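Local coordinates for replication protein B (Plasmid RSF1010, PDB 3H20), which catalyses primer synthesis on single-stranded DNA as the primase of a broad-host-range plasmid that replicates exclusively in leading-strand mode, at residues N59-R64 and A147-R152; G72-D77 and Q122-L127; T219-Y224 and G261-E266. All coordinates share one frame; numbering follows the deposited sequence.

Contact 1 of 3, residues N59-R64 and A147-R152; sequences NDVYIR and AGFTNR. With DPO (diphosphate), chain E.
Asp60 OD1 is gripped twice: the backbone N of Arg152 donates to it over 2.7 Å, and Arg145 NH2 forms a salt bridge with the same oxygen. Asp60 lies on strand 59-65, an inner strand of an antiparallel sheet in the primase domain, and the loop following strand 144-145 passes across its start. The amide arrives on the syn side of the carboxylate, 26° out of its plane. A carboxylate suits this place because it accepts a main-chain proton while facing an arginine; since Arg145 also holds the bound diphosphate, Asp60 acts as a second-shell residue.

A water supplies the next link, accepting from Val61 N (3.0 Å) and donating to Thr150 O. Apolar contact follows: Val61 CG2 sits over one face of the Phe149 ring, 4.0 Å from its centroid, in a CH-pi contact. The broad ring suits this site, where Ile10 of helix 6-17 and Leu51 of helix 48-56 also touch it.

Both segments reach the diphosphate. Tyr62 OH donates to its O2 at 2.6 Å. Asn151, with CG anti to the backbone N (chi1 -172°), offers an amide whose OD1 accepts from Lys153 N, which fixes its flip. Asn151 ND2 gives a nearly straight bond (171°) to diphosphate O7, on the other phosphorus.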
ATOM      1  N   ASN A  59     -28.399  -4.272   4.791  1.00 30.53           N
ATOM      2  CA  ASN A  59     -26.962  -4.335   5.113  1.00 30.68           C
ATOM      3  C   ASN A  59     -26.282  -5.651   4.694  1.00 30.97           C
ATOM      4  O   ASN A  59     -26.819  -6.740   4.950  1.00 31.07           O
ATOM      5  CB  ASN A  59     -26.746  -4.117   6.623  1.00 30.75           C
ATOM      6  CG  ASN A  59     -27.112  -2.707   7.081  1.00 31.59           C
ATOM      7  OD1 ASN A  59     -26.288  -1.791   7.027  1.00 33.38           O
ATOM      8  ND2 ASN A  59     -28.348  -2.528   7.534  1.00 30.58           N
ATOM      9  N   ASP A  60     -25.104  -5.555   4.071  1.00 30.17           N
ATOM     10  CA  ASP A  60     -24.239  -6.728   3.880  1.00 30.62           C
ATOM     11  C   ASP A  60     -23.421  -7.000   5.152  1.00 30.51           C
ATOM     12  O   ASP A  60     -23.093  -6.062   5.897  1.00 30.50           O
ATOM     13  CB  ASP A  60     -23.314  -6.551   2.668  1.00 30.66           C
ATOM     14  CG  ASP A  60     -24.069  -6.580   1.350  1.00 31.82           C
ATOM     15  OD1 ASP A  60     -24.516  -7.674   0.940  1.00 33.74           O
ATOM     16  OD2 ASP A  60     -24.200  -5.517   0.722  1.00 30.74           O
ATOM     17  N   VAL A  61     -23.136  -8.278   5.401  1.00 30.43           N
ATOM     18  CA  VAL A  61     -22.455  -8.732   6.615  1.00 30.66           C
ATOM     19  C   VAL A  61     -21.101  -9.362   6.257  1.00 31.25           C
ATOM     20  O   VAL A  61     -21.032 -10.339   5.495  1.00 31.68           O
ATOM     21  CB  VAL A  61     -23.317  -9.747   7.426  1.00 30.81           C
ATOM     22  CG1 VAL A  61     -22.663 -10.078   8.785  1.00 29.27           C
ATOM     23  CG2 VAL A  61     -24.754  -9.214   7.630  1.00 31.02           C
ATOM     24  N   TYR A  62     -20.038  -8.806   6.832  1.00 31.51           N
ATOM     25  CA  TYR A  62     -18.664  -9.168   6.501  1.00 31.62           C
ATOM     26  C   TYR A  62     -17.913  -9.667   7.733  1.00 32.53           C
ATOM     27  O   TYR A  62     -18.304  -9.379   8.875  1.00 32.49           O
ATOM     28  CB  TYR A  62     -17.919  -7.961   5.932  1.00 31.78           C
ATOM     29  CG  TYR A  62     -18.496  -7.392   4.650  1.00 31.26           C
ATOM     30  CD1 TYR A  62     -18.112  -7.894   3.405  1.00 31.93           C
ATOM     31  CD2 TYR A  62     -19.409  -6.349   4.684  1.00 30.10           C
ATOM     32  CE1 TYR A  62     -18.634  -7.361   2.216  1.00 31.75           C
ATOM     33  CE2 TYR A  62     -19.937  -5.816   3.510  1.00 31.18           C
ATOM     34  CZ  TYR A  62     -19.544  -6.326   2.283  1.00 31.47           C
ATOM     35  OH  TYR A  62     -20.080  -5.791   1.131  1.00 31.34           O
ATOM     36  N   ILE A  63     -16.829 -10.407   7.501  1.00 32.44           N
ATOM     37  CA  ILE A  63     -16.078 -11.043   8.596  1.00 32.08           C
ATOM     38  C   ILE A  63     -14.591 -11.169   8.252  1.00 32.52           C
ATOM     39  O   ILE A  63     -14.214 -11.382   7.084  1.00 32.17           O
ATOM     40  CB  ILE A  63     -16.688 -12.437   9.029  1.00 31.84           C
ATOM     41  CG1 ILE A  63     -16.001 -12.966  10.301  1.00 31.07           C
ATOM     42  CG2 ILE A  63     -16.573 -13.494   7.898  1.00 31.86           C
ATOM     43  CD1 ILE A  63     -16.595 -14.258  10.857  1.00 32.10           C
ATOM     44  N   ARG A  64     -13.758 -10.978   9.270  1.00 32.72           N
ATOM     45  CA  ARG A  64     -12.323 -11.241   9.182  1.00 33.70           C
ATOM     46  C   ARG A  64     -11.817 -11.527  10.595  1.00 33.89           C
ATOM     47  O   ARG A  64     -12.487 -11.166  11.575  1.00 33.26           O
ATOM     48  CB  ARG A  64     -11.569 -10.047   8.571  1.00 33.10           C
ATOM     49  CG  ARG A  64     -11.617  -8.763   9.412  1.00 34.08           C
ATOM     50  CD  ARG A  64     -10.946  -7.574   8.724  1.00 34.89           C
ATOM     51  NE  ARG A  64     -11.053  -6.375   9.556  1.00 37.42           N
ATOM     52  CZ  ARG A  64     -10.916  -5.121   9.135  1.00 40.58           C
ATOM     53  NH1 ARG A  64     -10.636  -4.849   7.864  1.00 40.75           N
ATOM     54  NH2 ARG A  64     -11.055  -4.119  10.001  1.00 41.70           N
ATOM     55  N   ALA A 147     -21.260 -16.287   5.920  1.00 32.91           N
ATOM     56  CA  ALA A 147     -22.326 -17.134   5.396  1.00 32.98           C
ATOM     57  C   ALA A 147     -23.593 -17.005   6.235  1.00 32.76           C
ATOM     58  O   ALA A 147     -23.532 -16.708   7.428  1.00 32.92           O
ATOM     59  CB  ALA A 147     -21.871 -18.583   5.337  1.00 32.77           C
ATOM     60  N   GLY A 148     -24.740 -17.232   5.603  1.00 32.48           N
ATOM     61  CA  GLY A 148     -26.027 -17.261   6.321  1.00 32.14           C
ATOM     62  C   GLY A 148     -26.881 -16.017   6.116  1.00 32.06           C
ATOM     63  O   GLY A 148     -27.937 -15.865   6.754  1.00 31.88           O
ATOM     64  N   PHE A 149     -26.418 -15.132   5.232  1.00 31.68           N
ATOM     65  CA  PHE A 149     -27.041 -13.826   4.996  1.00 32.18           C
ATOM     66  C   PHE A 149     -27.235 -13.578   3.503  1.00 32.56           C
ATOM     67  O   PHE A 149     -26.557 -14.181   2.670  1.00 32.88           O
ATOM     68  CB  PHE A 149     -26.182 -12.706   5.627  1.00 31.94           C
ATOM     69  CG  PHE A 149     -26.037 -12.830   7.114  1.00 32.02           C
ATOM     70  CD1 PHE A 149     -27.064 -12.407   7.968  1.00 31.12           C
ATOM     71  CD2 PHE A 149     -24.904 -13.422   7.666  1.00 33.18           C
ATOM     72  CE1 PHE A 149     -26.946 -12.550   9.352  1.00 32.24           C
ATOM     73  CE2 PHE A 149     -24.779 -13.572   9.045  1.00 32.75           C
ATOM     74  CZ  PHE A 149     -25.801 -13.130   9.890  1.00 31.83           C
ATOM     75  N   THR A 150     -28.175 -12.706   3.159  1.00 33.24           N
ATOM     76  CA  THR A 150     -28.372 -12.328   1.763  1.00 34.03           C
ATOM     77  C   THR A 150     -27.324 -11.307   1.315  1.00 34.09           C
ATOM     78  O   THR A 150     -26.927 -10.436   2.094  1.00 33.83           O
ATOM     79  CB  THR A 150     -29.759 -11.722   1.524  1.00 34.14           C
ATOM     80  OG1 THR A 150     -29.963 -10.655   2.460  1.00 35.86           O
ATOM     81  CG2 THR A 150     -30.845 -12.762   1.718  1.00 34.36           C
ATOM     82  N   ASN A 151     -26.884 -11.438   0.063  1.00 34.28           N
ATOM     83  CA  ASN A 151     -26.012 -10.468  -0.599  1.00 34.58           C
ATOM     84  C   ASN A 151     -26.883  -9.320  -1.112  1.00 35.36           C
ATOM     85  O   ASN A 151     -27.664  -9.493  -2.052  1.00 35.31           O
ATOM     86  CB  ASN A 151     -25.252 -11.154  -1.747  1.00 34.16           C
ATOM     87  CG  ASN A 151     -24.166 -10.273  -2.369  1.00 33.89           C
ATOM     88  OD1 ASN A 151     -24.355  -9.074  -2.576  1.00 33.00           O
ATOM     89  ND2 ASN A 151     -23.034 -10.885  -2.710  1.00 32.43           N
ATOM     90  N   ARG A 152     -26.756  -8.159  -0.475  1.00 36.47           N
ATOM     91  CA  ARG A 152     -27.641  -7.015  -0.726  1.00 37.89           C
ATOM     92  C   ARG A 152     -27.099  -6.029  -1.767  1.00 38.62           C
ATOM     93  O   ARG A 152     -27.810  -5.119  -2.208  1.00 38.33           O
ATOM     94  CB  ARG A 152     -27.922  -6.283   0.593  1.00 37.95           C
ATOM     95  CG  ARG A 152     -28.804  -7.054   1.565  1.00 38.69           C
ATOM     96  CD  ARG A 152     -30.250  -7.023   1.096  1.00 40.69           C
ATOM     97  NE  ARG A 152     -31.092  -7.909   1.890  1.00 43.67           N
ATOM     98  CZ  ARG A 152     -32.348  -8.226   1.586  1.00 45.02           C
ATOM     99  NH1 ARG A 152     -32.923  -7.724   0.499  1.00 44.94           N
ATOM    100  NH2 ARG A 152     -33.034  -9.044   2.378  1.00 45.81           N
TER
HETATM  101  P1  DPO E 327     -18.358  -7.283  -1.821  1.00 63.30           P
HETATM  102  O1  DPO E 327     -17.487  -6.834  -3.101  1.00 63.68           O
HETATM  103  O2  DPO E 327     -18.701  -6.047  -1.026  1.00 62.45           O
HETATM  104  O3  DPO E 327     -17.633  -8.424  -1.140  1.00 63.43           O
HETATM  105  O4  DPO E 327     -19.717  -7.840  -2.503  1.00 63.39           O
HETATM  106  P2  DPO E 327     -19.715  -8.955  -3.674  1.00 63.00           P
HETATM  107  O5  DPO E 327     -19.089  -8.264  -4.862  1.00 63.68           O
HETATM  108  O6  DPO E 327     -18.909 -10.098  -3.089  1.00 63.09           O
HETATM  109  O7  DPO E 327     -21.174  -9.267  -3.877  1.00 63.18           O
HETATM  110  O   HOH W   1     -24.421 -10.135   3.465  1.00 19.88           O

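Contact 2 of 3, residues G72-D77 and Q122-L127; sequences GLVLVD and QIARTL. With SO4 (sulfate ion), chain D.
Val74 and Ala124 bring strand 73-77 and helix 122-127 together, their short axes 8.1 Å apart at closest and inclined by 30°. This is helix-on-sheet packing in the primase domain: helix 117-130 lies against an outermost strand of a four-stranded antiparallel sheet.

The apolar contacts centre on Val74. Its CG1, anti to the backbone N (chi1 175°), presses on Ala124 CA at 3.5 Å, tighter than usual for two carbons. Alanine suits this position, since a methyl lets the helix backbone come so near the strand. Leu127 CD1 reaches Val74 CG1 from the next turn (4.0 Å) and also meets Val76 CG2 (3.9 Å), so one leucine branch serves both valines. The Val76 and Leu127 side chains cross at about a right angle. Ile123 CG2 touches Val74 CG2 more loosely, at 4.3 Å, while the same isoleucine also packs on Ala186 of helix 179-206.

Polar links between the segments run through water. One molecule donates to Leu75 O at 2.8 Å and to Ala124 O at 2.7 Å, joining a strand carbonyl to a helix carbonyl. Arg125, whose CB points away from the strand, makes a weak bond through NH1 to a sulfate probably brought by the crystallisation liquor.

With no direct hydrogen bond from segment to segment, branched aliphatic residues and one alanine set the fit by shape. Leu75 O and Ala124 O are both acceptors and cannot bond to each other, so a water that gives a proton to each is what lets the two backbones be linked here.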
ATOM      1  N   GLY A  72      -3.082 -17.659  10.655  1.00 34.07           N
ATOM      2  CA  GLY A  72      -2.432 -17.801   9.345  1.00 33.89           C
ATOM      3  C   GLY A  72      -3.430 -17.912   8.201  1.00 34.29           C
ATOM      4  O   GLY A  72      -3.157 -18.572   7.213  1.00 34.23           O
ATOM      5  N   LEU A  73      -4.581 -17.252   8.339  1.00 34.25           N
ATOM      6  CA  LEU A  73      -5.658 -17.275   7.340  1.00 35.22           C
ATOM      7  C   LEU A  73      -5.486 -16.193   6.285  1.00 34.68           C
ATOM      8  O   LEU A  73      -5.262 -15.033   6.627  1.00 35.30           O
ATOM      9  CB  LEU A  73      -7.005 -17.044   8.032  1.00 35.25           C
ATOM     10  CG  LEU A  73      -8.029 -18.173   8.116  1.00 38.70           C
ATOM     11  CD1 LEU A  73      -7.413 -19.518   8.490  1.00 38.54           C
ATOM     12  CD2 LEU A  73      -9.164 -17.775   9.072  1.00 37.46           C
ATOM     13  N   VAL A  74      -5.582 -16.573   5.015  1.00 33.51           N
ATOM     14  CA  VAL A  74      -5.423 -15.624   3.897  1.00 33.59           C
ATOM     15  C   VAL A  74      -6.638 -15.696   2.968  1.00 33.16           C
ATOM     16  O   VAL A  74      -6.956 -16.771   2.452  1.00 33.29           O
ATOM     17  CB  VAL A  74      -4.111 -15.918   3.109  1.00 33.36           C
ATOM     18  CG1 VAL A  74      -3.996 -15.028   1.870  1.00 33.54           C
ATOM     19  CG2 VAL A  74      -2.899 -15.692   4.017  1.00 32.92           C
ATOM     20  N   LEU A  75      -7.302 -14.559   2.753  1.00 32.92           N
ATOM     21  CA  LEU A  75      -8.474 -14.476   1.856  1.00 32.37           C
ATOM     22  C   LEU A  75      -8.096 -14.381   0.374  1.00 32.09           C
ATOM     23  O   LEU A  75      -7.260 -13.547  -0.009  1.00 31.30           O
ATOM     24  CB  LEU A  75      -9.354 -13.261   2.218  1.00 31.88           C
ATOM     25  CG  LEU A  75     -10.622 -13.020   1.379  1.00 32.88           C
ATOM     26  CD1 LEU A  75     -11.652 -14.118   1.612  1.00 31.83           C
ATOM     27  CD2 LEU A  75     -11.253 -11.648   1.656  1.00 32.66           C
ATOM     28  N   VAL A  76      -8.752 -15.211  -0.446  1.00 31.84           N
ATOM     29  CA  VAL A  76      -8.662 -15.153  -1.915  1.00 32.09           C
ATOM     30  C   VAL A  76     -10.074 -14.933  -2.502  1.00 32.59           C
ATOM     31  O   VAL A  76     -10.974 -15.755  -2.301  1.00 31.90           O
ATOM     32  CB  VAL A  76      -8.036 -16.454  -2.500  1.00 32.17           C
ATOM     33  CG1 VAL A  76      -7.646 -16.249  -3.961  1.00 31.69           C
ATOM     34  CG2 VAL A  76      -6.808 -16.877  -1.698  1.00 32.27           C
ATOM     35  N   ASP A  77     -10.249 -13.825  -3.227  1.00 32.93           N
ATOM     36  CA  ASP A  77     -11.567 -13.304  -3.612  1.00 34.45           C
ATOM     37  C   ASP A  77     -11.826 -13.464  -5.125  1.00 34.83           C
ATOM     38  O   ASP A  77     -10.878 -13.486  -5.912  1.00 34.93           O
ATOM     39  CB  ASP A  77     -11.615 -11.812  -3.232  1.00 34.98           C
ATOM     40  CG  ASP A  77     -13.027 -11.249  -3.170  1.00 36.86           C
ATOM     41  OD1 ASP A  77     -13.995 -12.029  -3.064  1.00 37.76           O
ATOM     42  OD2 ASP A  77     -13.160 -10.006  -3.237  1.00 39.28           O
ATOM     43  N   GLN A 122       1.768 -10.477   1.841  1.00 33.78           N
ATOM     44  CA  GLN A 122       2.577 -10.947   0.720  1.00 33.51           C
ATOM     45  C   GLN A 122       1.958 -12.186   0.090  1.00 32.93           C
ATOM     46  O   GLN A 122       1.884 -12.283  -1.136  1.00 32.25           O
ATOM     47  CB  GLN A 122       4.018 -11.220   1.168  1.00 34.21           C
ATOM     48  CG  GLN A 122       4.980 -11.635   0.052  1.00 35.51           C
ATOM     49  CD  GLN A 122       5.460 -10.471  -0.816  1.00 38.51           C
ATOM     50  OE1 GLN A 122       5.405  -9.305  -0.413  1.00 40.28           O
ATOM     51  NE2 GLN A 122       5.944 -10.790  -2.008  1.00 38.30           N
ATOM     52  N   ILE A 123       1.512 -13.126   0.928  1.00 32.27           N
ATOM     53  CA  ILE A 123       0.891 -14.356   0.428  1.00 32.28           C
ATOM     54  C   ILE A 123      -0.448 -14.056  -0.251  1.00 32.53           C
ATOM     55  O   ILE A 123      -0.745 -14.618  -1.299  1.00 32.60           O
ATOM     56  CB  ILE A 123       0.753 -15.450   1.540  1.00 31.81           C
ATOM     57  CG1 ILE A 123       2.149 -15.903   2.000  1.00 31.81           C
ATOM     58  CG2 ILE A 123      -0.023 -16.660   1.025  1.00 31.18           C
ATOM     59  CD1 ILE A 123       2.153 -16.663   3.328  1.00 32.51           C
ATOM     60  N   ALA A 124      -1.236 -13.150   0.336  1.00 32.75           N
ATOM     61  CA  ALA A 124      -2.498 -12.724  -0.278  1.00 32.95           C
ATOM     62  C   ALA A 124      -2.308 -12.204  -1.711  1.00 33.21           C
ATOM     63  O   ALA A 124      -3.066 -12.573  -2.615  1.00 32.55           O
ATOM     64  CB  ALA A 124      -3.197 -11.684   0.597  1.00 33.50           C
ATOM     65  N   ARG A 125      -1.299 -11.356  -1.910  1.00 33.46           N
ATOM     66  CA  ARG A 125      -0.965 -10.853  -3.240  1.00 34.06           C
ATOM     67  C   ARG A 125      -0.471 -11.973  -4.167  1.00 34.26           C
ATOM     68  O   ARG A 125      -0.807 -12.000  -5.355  1.00 33.91           O
ATOM     69  CB  ARG A 125       0.083  -9.734  -3.147  1.00 34.17           C
ATOM     70  CG  ARG A 125      -0.433  -8.462  -2.471  1.00 34.25           C
ATOM     71  CD  ARG A 125       0.543  -7.306  -2.608  1.00 34.90           C
ATOM     72  NE  ARG A 125       1.823  -7.551  -1.941  1.00 36.45           N
ATOM     73  CZ  ARG A 125       2.058  -7.340  -0.648  1.00 37.28           C
ATOM     74  NH1 ARG A 125       1.099  -6.877   0.151  1.00 36.59           N
ATOM     75  NH2 ARG A 125       3.264  -7.590  -0.151  1.00 38.01           N
ATOM     76  N   THR A 126       0.322 -12.891  -3.611  1.00 34.06           N
ATOM     77  CA  THR A 126       0.874 -14.017  -4.371  1.00 34.17           C
ATOM     78  C   THR A 126      -0.239 -14.945  -4.869  1.00 33.99           C
ATOM     79  O   THR A 126      -0.262 -15.318  -6.048  1.00 34.11           O
ATOM     80  CB  THR A 126       1.959 -14.781  -3.535  1.00 34.36           C
ATOM     81  OG1 THR A 126       3.110 -13.943  -3.387  1.00 34.35           O
ATOM     82  CG2 THR A 126       2.382 -16.083  -4.201  1.00 33.71           C
ATOM     83  N   LEU A 127      -1.175 -15.278  -3.982  1.00 33.90           N
ATOM     84  CA  LEU A 127      -2.286 -16.158  -4.331  1.00 33.82           C
ATOM     85  C   LEU A 127      -3.250 -15.490  -5.310  1.00 33.99           C
ATOM     86  O   LEU A 127      -3.763 -16.153  -6.218  1.00 33.95           O
ATOM     87  CB  LEU A 127      -3.029 -16.635  -3.073  1.00 33.62           C
ATOM     88  CG  LEU A 127      -2.294 -17.598  -2.126  1.00 34.75           C
ATOM     89  CD1 LEU A 127      -3.106 -17.844  -0.848  1.00 32.87           C
ATOM     90  CD2 LEU A 127      -1.970 -18.940  -2.815  1.00 35.19           C
TER
HETATM   91  S   SO4 D 326      -0.792  -5.749   3.849  1.00 53.81           S
HETATM   92  O1  SO4 D 326      -1.416  -4.424   3.849  1.00 53.59           O
HETATM   93  O2  SO4 D 326       0.537  -5.693   3.231  1.00 53.69           O
HETATM   94  O3  SO4 D 326      -0.652  -6.230   5.219  1.00 53.58           O
HETATM   95  O4  SO4 D 326      -1.632  -6.659   3.086  1.00 52.25           O
HETATM   96  O   HOH W   2      -5.719 -12.884  -2.218  1.00 22.22           O

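Contact 3 of 3, residues T219-Y224 and G261-E266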
ATOM      1  N   THR A 219      18.893  22.236   1.880  1.00 50.26           N
ATOM      2  CA  THR A 219      18.669  23.683   1.863  1.00 49.09           C
ATOM      3  C   THR A 219      19.291  24.324   0.616  1.00 48.04           C
ATOM      4  O   THR A 219      19.831  23.619  -0.239  1.00 47.88           O
ATOM      5  CB  THR A 219      19.212  24.357   3.152  1.00 49.24           C
ATOM      6  OG1 THR A 219      18.801  25.729   3.185  1.00 49.66           O
ATOM      7  CG2 THR A 219      20.738  24.280   3.219  1.00 49.19           C
ATOM      8  N   ALA A 220      19.210  25.654   0.520  1.00 46.72           N
ATOM      9  CA  ALA A 220      19.790  26.407  -0.599  1.00 45.61           C
ATOM     10  C   ALA A 220      21.282  26.135  -0.772  1.00 44.68           C
ATOM     11  O   ALA A 220      21.765  25.982  -1.896  1.00 44.51           O
ATOM     12  CB  ALA A 220      19.539  27.902  -0.428  1.00 45.69           C
ATOM     13  N   LEU A 221      21.996  26.074   0.350  1.00 43.66           N
ATOM     14  CA  LEU A 221      23.423  25.765   0.377  1.00 42.57           C
ATOM     15  C   LEU A 221      23.717  24.382  -0.214  1.00 41.89           C
ATOM     16  O   LEU A 221      24.563  24.249  -1.101  1.00 41.60           O
ATOM     17  CB  LEU A 221      23.957  25.871   1.813  1.00 42.63           C
ATOM     18  CG  LEU A 221      25.455  25.700   2.086  1.00 42.59           C
ATOM     19  CD1 LEU A 221      26.272  26.810   1.438  1.00 42.39           C
ATOM     20  CD2 LEU A 221      25.712  25.646   3.591  1.00 42.38           C
ATOM     21  N   ASP A 222      23.002  23.366   0.271  1.00 41.15           N
ATOM     22  CA  ASP A 222      23.140  21.992  -0.226  1.00 40.36           C
ATOM     23  C   ASP A 222      22.821  21.921  -1.716  1.00 39.74           C
ATOM     24  O   ASP A 222      23.475  21.199  -2.471  1.00 39.50           O
ATOM     25  CB  ASP A 222      22.217  21.036   0.540  1.00 40.32           C
ATOM     26  CG  ASP A 222      22.409  21.099   2.049  1.00 40.40           C
ATOM     27  OD1 ASP A 222      23.559  21.277   2.521  1.00 40.47           O
ATOM     28  OD2 ASP A 222      21.397  20.951   2.766  1.00 39.72           O
ATOM     29  N   GLU A 223      21.805  22.685  -2.112  1.00 39.11           N
ATOM     30  CA  GLU A 223      21.343  22.791  -3.492  1.00 38.86           C
ATOM     31  C   GLU A 223      22.424  23.403  -4.389  1.00 38.17           C
ATOM     32  O   GLU A 223      22.693  22.906  -5.486  1.00 37.87           O
ATOM     33  CB  GLU A 223      20.087  23.666  -3.517  1.00 38.95           C
ATOM     34  CG  GLU A 223      19.142  23.431  -4.674  1.00 39.72           C
ATOM     35  CD  GLU A 223      17.833  24.187  -4.511  1.00 39.60           C
ATOM     36  OE1 GLU A 223      17.310  24.228  -3.373  1.00 40.77           O
ATOM     37  OE2 GLU A 223      17.322  24.727  -5.521  1.00 40.34           O
ATOM     38  N   TYR A 224      23.036  24.480  -3.903  1.00 37.47           N
ATOM     39  CA  TYR A 224      24.131  25.151  -4.601  1.00 36.92           C
ATOM     40  C   TYR A 224      25.341  24.228  -4.784  1.00 36.97           C
ATOM     41  O   TYR A 224      25.859  24.091  -5.893  1.00 36.62           O
ATOM     42  CB  TYR A 224      24.517  26.441  -3.866  1.00 36.51           C
ATOM     43  CG  TYR A 224      25.800  27.081  -4.349  1.00 35.95           C
ATOM     44  CD1 TYR A 224      25.818  27.903  -5.480  1.00 36.28           C
ATOM     45  CD2 TYR A 224      26.996  26.875  -3.662  1.00 35.75           C
ATOM     46  CE1 TYR A 224      27.005  28.490  -5.922  1.00 34.80           C
ATOM     47  CE2 TYR A 224      28.177  27.450  -4.094  1.00 35.71           C
ATOM     48  CZ  TYR A 224      28.176  28.252  -5.220  1.00 35.52           C
ATOM     49  OH  TYR A 224      29.357  28.812  -5.634  1.00 35.85           O
ATOM     50  N   GLY A 261      22.694  34.459  -2.491  1.00 37.44           N
ATOM     51  CA  GLY A 261      23.813  35.274  -2.037  1.00 37.23           C
ATOM     52  C   GLY A 261      24.538  34.662  -0.856  1.00 36.97           C
ATOM     53  O   GLY A 261      25.766  34.539  -0.870  1.00 37.21           O
ATOM     54  N   LYS A 262      23.767  34.266   0.157  1.00 36.72           N
ATOM     55  CA  LYS A 262      24.299  33.647   1.375  1.00 36.25           C
ATOM     56  C   LYS A 262      25.000  32.314   1.087  1.00 35.96           C
ATOM     57  O   LYS A 262      26.001  31.979   1.728  1.00 35.76           O
ATOM     58  CB  LYS A 262      23.174  33.470   2.410  1.00 36.25           C
ATOM     59  CG  LYS A 262      23.505  32.551   3.574  1.00 36.53           C
ATOM     60  CD  LYS A 262      22.693  32.893   4.810  1.00 36.85           C
ATOM     61  CE  LYS A 262      23.156  32.071   5.997  1.00 36.97           C
ATOM     62  NZ  LYS A 262      22.715  32.658   7.290  1.00 37.18           N
ATOM     63  N   ALA A 263      24.466  31.563   0.125  1.00 35.40           N
ATOM     64  CA  ALA A 263      25.062  30.298  -0.308  1.00 35.17           C
ATOM     65  C   ALA A 263      26.404  30.517  -1.007  1.00 34.97           C
ATOM     66  O   ALA A 263      27.370  29.786  -0.759  1.00 34.75           O
ATOM     67  CB  ALA A 263      24.099  29.539  -1.220  1.00 35.11           C
ATOM     68  N   MET A 264      26.453  31.525  -1.877  1.00 34.70           N
ATOM     69  CA  MET A 264      27.683  31.905  -2.572  1.00 34.71           C
ATOM     70  C   MET A 264      28.734  32.392  -1.575  1.00 34.38           C
ATOM     71  O   MET A 264      29.898  32.006  -1.662  1.00 34.19           O
ATOM     72  CB  MET A 264      27.411  32.990  -3.620  1.00 34.63           C
ATOM     73  CG  MET A 264      26.716  32.489  -4.887  1.00 34.72           C
ATOM     74  SD  MET A 264      26.336  33.780  -6.095  1.00 35.92           S
ATOM     75  CE  MET A 264      27.968  34.325  -6.584  1.00 36.16           C
ATOM     76  N   ALA A 265      28.304  33.223  -0.628  1.00 34.15           N
ATOM     77  CA  ALA A 265      29.186  33.774   0.401  1.00 34.05           C
ATOM     78  C   ALA A 265      29.899  32.678   1.191  1.00 34.02           C
ATOM     79  O   ALA A 265      31.051  32.846   1.593  1.00 34.39           O
ATOM     80  CB  ALA A 265      28.411  34.689   1.333  1.00 33.93           C
ATOM     81  N   GLU A 266      29.214  31.553   1.392  1.00 33.99           N
ATOM     82  CA  GLU A 266      29.735  30.449   2.201  1.00 33.66           C
ATOM     83  C   GLU A 266      30.597  29.466   1.406  1.00 33.26           C
ATOM     84  O   GLU A 266      31.606  28.983   1.919  1.00 33.20           O
ATOM     85  CB  GLU A 266      28.579  29.694   2.868  1.00 33.88           C
ATOM     86  CG  GLU A 266      29.000  28.694   3.944  1.00 34.92           C
ATOM     87  CD  GLU A 266      29.492  29.365   5.219  1.00 36.16           C
ATOM     88  OE1 GLU A 266      28.982  30.458   5.554  1.00 36.78           O
ATOM     89  OE2 GLU A 266      30.384  28.799   5.890  1.00 36.84           O
TER
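The Tyr224 ring meets helix 257-267 obliquely, with CE1 4.1 Å from Met264 CG and CD2 near Ala263 O. The contact joins two helices of the C-terminal helical-bundle domain, whose short axes cross at -61° and approach to 9.0 Å. Tyr224 CG stands anti to the backbone N (chi1 169°), on the side of the neighbouring helix, and the Tyr224 and Met264 side chains cross at about a right angle. A tyrosine suits this site because its carbons pack between helices while its OH bonds to Asp243 of helix 239-252, a helix whose Ala246 and Leu250 also touch the side chain.

Ala263 is the close point. Its CA lies 4.9 Å from Leu221 CA, a spacing that a small residue permits, and its CB rests against Tyr224 CB at 4.1 Å. Beside it, Leu221 CD1 lies against the aliphatic start of Glu266, 4.0 Å from CB, so the acidic residue contributes its carbons here. The same leucine methyl also approaches the helix backbone, with Leu221 CD1 3.9 Å from Ala263 O.

Contacts 1 and 2 belong to the primase domain and contact 3 to the C-terminal helical bundle. Strands 59-65 and 73-79 follow each other in the chain but belong to two different four-stranded antiparallel sheets; contact 2 is nested within the loop closed by contact 1, and their centres are about 20 Å apart. Contact 1 reaches the diphosphate directly, whereas contact 2 fastens a helix to the second sheet. Contact 3 comes later in the chain, beyond the long helix 179-206, with its centre about 62 Å from that of contact 1 and about 51 Å from that of contact 2. The diphosphate pocket and the bundle are thus well separated within this elongated chain.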